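PDB 4UYT: flocculation protein FLO11 from Saccharomyces cerevisiae, which mediates homotypic adhesion between yeast cells during flocculation, acting through its homophilic N-terminal Flo11 domain, and supports invasive growth and biofilm formation. Local coordinates for residues Asp108-Ser111 against Cys112-Trp115; Asn152-Asn155 against Gln156-Gln160. All blocks are in the same frame, centred on the assembly; numbering follows the deposited sequence.

Interaction 1. Residues Asp108-Ser111 against Cys112-Trp115; sequences DVNS and CQVW. With NA (sodium ion), chain B; NA (sodium ion), chain F.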
loop_
_atom_site.group_PDB
_atom_site.type_symbol
_atom_site.label_atom_id
_atom_site.label_comp_id
_atom_site.label_asym_id
_atom_site.label_seq_id
_atom_site.Cartn_x
_atom_site.Cartn_y
_atom_site.Cartn_z
ATOM N N ASP A 108 9.309 -11.552 -12.602
ATOM C CA ASP A 108 10.732 -11.464 -12.279
ATOM C C ASP A 108 11.315 -10.073 -12.541
ATOM O O ASP A 108 11.105 -9.472 -13.596
ATOM C CB ASP A 108 11.539 -12.446 -13.124
ATOM C CG ASP A 108 11.213 -13.883 -12.862
ATOM O OD1 ASP A 108 10.837 -14.216 -11.736
ATOM O OD2 ASP A 108 11.324 -14.705 -13.792
ATOM N N VAL A 109 12.122 -9.621 -11.598
ATOM C CA VAL A 109 13.061 -8.525 -11.803
ATOM C C VAL A 109 14.310 -9.047 -12.486
ATOM O O VAL A 109 14.900 -8.394 -13.344
ATOM C CB VAL A 109 13.500 -7.925 -10.457
ATOM C CG1 VAL A 109 14.421 -6.716 -10.675
ATOM C CG2 VAL A 109 12.299 -7.522 -9.639
ATOM N N ASN A 110 14.718 -10.224 -12.046
ATOM C CA ASN A 110 15.903 -10.910 -12.488
ATOM C C ASN A 110 15.717 -12.359 -12.007
ATOM O O ASN A 110 14.646 -12.735 -11.526
ATOM C CB ASN A 110 17.157 -10.239 -11.943
ATOM C CG ASN A 110 17.130 -10.100 -10.443
ATOM O OD1 ASN A 110 16.838 -11.059 -9.742
ATOM N ND2 ASN A 110 17.363 -8.899 -9.939
ATOM N N SER A 111 16.732 -13.177 -12.136
ATOM C CA SER A 111 16.535 -14.593 -11.814
ATOM C C SER A 111 16.338 -14.852 -10.342
ATOM O O SER A 111 15.821 -15.920 -10.011
ATOM C CB SER A 111 17.701 -15.429 -12.282
ATOM O OG SER A 111 18.865 -15.066 -11.585
ATOM N N CYS A 112 16.681 -13.899 -9.470
ATOM C CA CYS A 112 16.599 -14.067 -8.021
ATOM C C CYS A 112 15.453 -13.339 -7.349
ATOM O O CYS A 112 15.180 -13.662 -6.210
ATOM C CB CYS A 112 17.892 -13.645 -7.330
ATOM S SG CYS A 112 19.260 -14.790 -7.489
ATOM N N GLN A 113 14.826 -12.369 -8.031
ATOM C CA GLN A 113 13.935 -11.410 -7.385
ATOM C C GLN A 113 12.670 -11.206 -8.175
ATOM O O GLN A 113 12.698 -11.274 -9.397
ATOM C CB GLN A 113 14.658 -10.088 -7.186
ATOM C CG GLN A 113 15.899 -10.329 -6.353
ATOM C CD GLN A 113 16.686 -9.142 -6.097
ATOM O OE1 GLN A 113 17.175 -8.477 -7.018
ATOM N NE2 GLN A 113 16.764 -8.792 -4.799
ATOM N N VAL A 114 11.572 -10.966 -7.455
ATOM C CA VAL A 114 10.256 -10.791 -8.026
ATOM C C VAL A 114 9.666 -9.475 -7.527
ATOM O O VAL A 114 9.906 -9.071 -6.384
ATOM C CB VAL A 114 9.283 -11.960 -7.695
ATOM C CG1 VAL A 114 9.467 -13.135 -8.657
ATOM C CG2 VAL A 114 9.349 -12.342 -6.212
ATOM N N TRP A 115 8.832 -8.878 -8.359
ATOM C CA TRP A 115 8.069 -7.700 -8.038
ATOM C C TRP A 115 6.864 -8.022 -7.177
ATOM O O TRP A 115 6.106 -8.973 -7.412
ATOM C CB TRP A 115 7.539 -7.035 -9.303
ATOM C CG TRP A 115 8.569 -6.317 -10.126
ATOM C CD1 TRP A 115 9.141 -6.735 -11.275
ATOM C CD2 TRP A 115 9.091 -5.017 -9.860
ATOM N NE1 TRP A 115 9.989 -5.777 -11.744
ATOM C CE2 TRP A 115 9.964 -4.690 -10.911
ATOM C CE3 TRP A 115 8.867 -4.076 -8.858
ATOM C CZ2 TRP A 115 10.646 -3.466 -10.967
ATOM C CZ3 TRP A 115 9.514 -2.857 -8.935
ATOM C CH2 TRP A 115 10.406 -2.563 -9.986
HETATM NA NA NA B . 11.520 -5.540 -14.188
HETATM NA NA NA F . 16.913 -8.480 -15.275
HETATM O O HOH W 1 13.989 -6.128 -14.559
#
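Trp115 turns one face of its indole to CG2 of Val109. The methyl sits over the five-membered ring, 3.6 Å from its centroid, in a CH-pi contact. A sodium ion modelled in the ring plane lies at the edge, 2.9 Å from NE1 of Trp115. Also near the plane at that edge is the backbone O of Asp108. The two segments form a tight reversal of the chain with an Asx turn at Asn110 within it. It leads into strand 113-115 of the fibronectin type III-like Flo11 domain.

The other flat groups, the amides of Asn110 and Gln113, lie almost in one plane, 20° apart. ND2 of Asn110 donates to OE1 of Gln113 at 3.0 Å. The bond is straight, 179° at the hydrogen, and meets a lone pair in the plane of the acceptor. CG of Asn110 sits between its own backbone N and carbonyl carbon (chi1 54°). This rotation brings OD1 of Asn110 to 2.9 Å from N of Cys112, which donates to it in the carbonyl plane and makes the Asx turn. The other end of the Gln113 amide is also held, since NE2 bonds to OD1 of Asn169.

The backbone closes the reversal. N of Val109 donates to O of Gln113 at 2.8 Å, from above the carbonyl plane. Asp108 and Val114 form a single beta bridge, and OD1 of Asp108 lies 3.5 Å from CG1 of Val114. Cys112 ties the reversal to Cys176 through a disulfide. O of Val109 binds a second sodium ion at 2.8 Å. The same oxygen accepts a hydrogen bond from a water that sits 2.6 Å from the first ion.

Interaction 2. Residues Asn152-Asn155 against Gln156-Gln160; sequences NYDN and QGHSQ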
loop_
_atom_site.group_PDB
_atom_site.type_symbol
_atom_site.label_atom_id
_atom_site.label_comp_id
_atom_site.label_asym_id
_atom_site.label_seq_id
_atom_site.Cartn_x
_atom_site.Cartn_y
_atom_site.Cartn_z
ATOM N N ASN A 152 4.511 3.019 -14.381
ATOM C CA ASN A 152 3.594 3.995 -14.944
ATOM C C ASN A 152 4.056 5.399 -14.608
ATOM O O ASN A 152 3.834 5.846 -13.500
ATOM C CB ASN A 152 2.205 3.684 -14.377
ATOM C CG ASN A 152 1.089 4.471 -15.007
ATOM O OD1 ASN A 152 1.288 5.187 -15.976
ATOM N ND2 ASN A 152 -0.107 4.363 -14.420
ATOM N N TYR A 153 4.713 6.077 -15.549
ATOM C CA TYR A 153 5.334 7.367 -15.281
ATOM C C TYR A 153 5.332 8.184 -16.548
ATOM O O TYR A 153 5.265 7.659 -17.647
ATOM C CB TYR A 153 6.748 7.170 -14.742
ATOM C CG TYR A 153 7.557 6.204 -15.550
ATOM C CD1 TYR A 153 8.169 6.597 -16.715
ATOM C CD2 TYR A 153 7.692 4.880 -15.147
ATOM C CE1 TYR A 153 8.904 5.715 -17.469
ATOM C CE2 TYR A 153 8.424 3.986 -15.888
ATOM C CZ TYR A 153 9.025 4.414 -17.047
ATOM O OH TYR A 153 9.760 3.534 -17.801
ATOM N N ASP A 154 5.392 9.491 -16.371
ATOM C CA ASP A 154 5.440 10.419 -17.508
ATOM C C ASP A 154 6.865 10.598 -18.018
ATOM O O ASP A 154 7.778 9.924 -17.550
ATOM C CB ASP A 154 4.741 11.765 -17.199
ATOM C CG ASP A 154 5.564 12.713 -16.373
ATOM O OD1 ASP A 154 6.730 12.446 -16.011
ATOM O OD2 ASP A 154 4.999 13.790 -16.085
ATOM N N ASN A 155 7.028 11.459 -19.021
ATOM C CA ASN A 155 8.321 11.633 -19.672
ATOM C C ASN A 155 9.254 12.630 -18.968
ATOM O O ASN A 155 10.282 12.994 -19.520
ATOM C CB ASN A 155 8.106 12.033 -21.136
ATOM C CG ASN A 155 7.637 13.450 -21.280
ATOM O OD1 ASN A 155 7.256 14.084 -20.299
ATOM N ND2 ASN A 155 7.681 13.975 -22.496
ATOM N N GLN A 156 8.885 13.046 -17.760
ATOM C CA GLN A 156 9.662 14.019 -16.951
ATOM C C GLN A 156 9.909 13.511 -15.534
ATOM O O GLN A 156 10.153 14.308 -14.610
ATOM C CB GLN A 156 8.909 15.315 -16.803
ATOM C CG GLN A 156 8.765 16.042 -18.085
ATOM C CD GLN A 156 7.738 17.136 -17.956
ATOM O OE1 GLN A 156 7.965 18.113 -17.222
ATOM N NE2 GLN A 156 6.626 17.020 -18.693
ATOM N N GLY A 157 9.842 12.211 -15.365
ATOM C CA GLY A 157 10.204 11.609 -14.105
ATOM C C GLY A 157 9.126 11.679 -13.042
ATOM O O GLY A 157 9.428 11.454 -11.869
ATOM N N HIS A 158 7.895 12.024 -13.436
ATOM C CA HIS A 158 6.798 11.979 -12.480
ATOM C C HIS A 158 6.092 10.624 -12.573
ATOM O O HIS A 158 5.716 10.191 -13.642
ATOM C CB HIS A 158 5.728 13.041 -12.717
ATOM C CG HIS A 158 6.214 14.434 -12.984
ATOM N ND1 HIS A 158 6.854 15.245 -12.064
ATOM C CD2 HIS A 158 6.076 15.180 -14.094
ATOM C CE1 HIS A 158 7.103 16.421 -12.610
ATOM N NE2 HIS A 158 6.621 16.404 -13.832
ATOM N N SER A 159 5.830 10.006 -11.447
ATOM C CA SER A 159 5.027 8.800 -11.489
ATOM C C SER A 159 3.561 9.129 -11.766
ATOM O O SER A 159 3.049 10.141 -11.355
ATOM C CB SER A 159 5.121 8.016 -10.181
ATOM O OG SER A 159 4.611 6.726 -10.430
ATOM N N GLN A 160 2.875 8.178 -12.385
ATOM C CA GLN A 160 1.419 8.200 -12.472
ATOM C C GLN A 160 0.803 7.196 -11.485
ATOM O O GLN A 160 -0.394 6.921 -11.518
ATOM C CB GLN A 160 0.998 8.003 -13.927
ATOM C CG GLN A 160 1.344 9.245 -14.746
ATOM C CD GLN A 160 1.417 9.025 -16.243
ATOM O OE1 GLN A 160 1.323 7.900 -16.729
ATOM N NE2 GLN A 160 1.601 10.113 -16.987
HETATM O O HOH W 2 5.331 4.062 -11.859
HETATM O O HOH W 3 10.293 9.880 -16.963
#
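The carboxylate of Asp154 lies beside the imidazole of His158, their planes 63° apart. OD2 of Asp154 lies in the ring plane at its edge, but the spacing there is too tight in the model to be trusted. OD1 does the clear work. It accepts from N of Gln156 at 2.8 Å and from N of His158 at 2.9 Å, and the two donors come from opposite faces of the carboxylate. With chi1 at 79°, CG of Asp154 sits between its backbone N and carbonyl carbon, and OD1 meets both N-H groups. Two main-chain hydrogen bonds back this up: N of Asp154 donates to O of His158 at 2.8 Å, and N of Gln160 to O of Asn152 at 2.8 Å. Between them Tyr153 and Ser159 form a non-hydrogen-bonded antiparallel pair.

The side chains of Asn152 and Gln160 cross, but the contact between their amides is doubtful. The side chains of Asn155 and Gln156 run side by side and point the same way, joined by a weak bond from NE2 of Gln156 to OD1 of Asn155. At the bend, Gly157 has a positive phi of 80°. A water bridges O of Asp154 and N of Gly157. Beyond the segments, the His158 ring stacks on Trp22, and backbone bonds join Gly157 and Ser159 to Asp19.

The whole is a short hairpin-like loop at the domain surface, its reversal built on an Asx turn from OD1 of Asp154 to N of Gln156, with the same oxygen also accepting from N of His158.

How the interactions relate
Interactions 1 and 2 follow one another along the chain, 108-115 closing before 152-160 opens. Their centres are 23 Å apart and their nearest atoms about 9 Å, so they do not touch. Both lie on the surface of the one Flo11 domain. Interaction 1 enters strand 113-115, an outer strand of a three-stranded antiparallel sheet next to strand 166-169. Interaction 2 projects from the loop between strands 143-147 and 166-169, so that loop leads back to the neighbour of strand 113-115. Trp115 also touches Cys150, just ahead of residues 152-160. Each contact lies within its own surface reversal of the same adhesin domain.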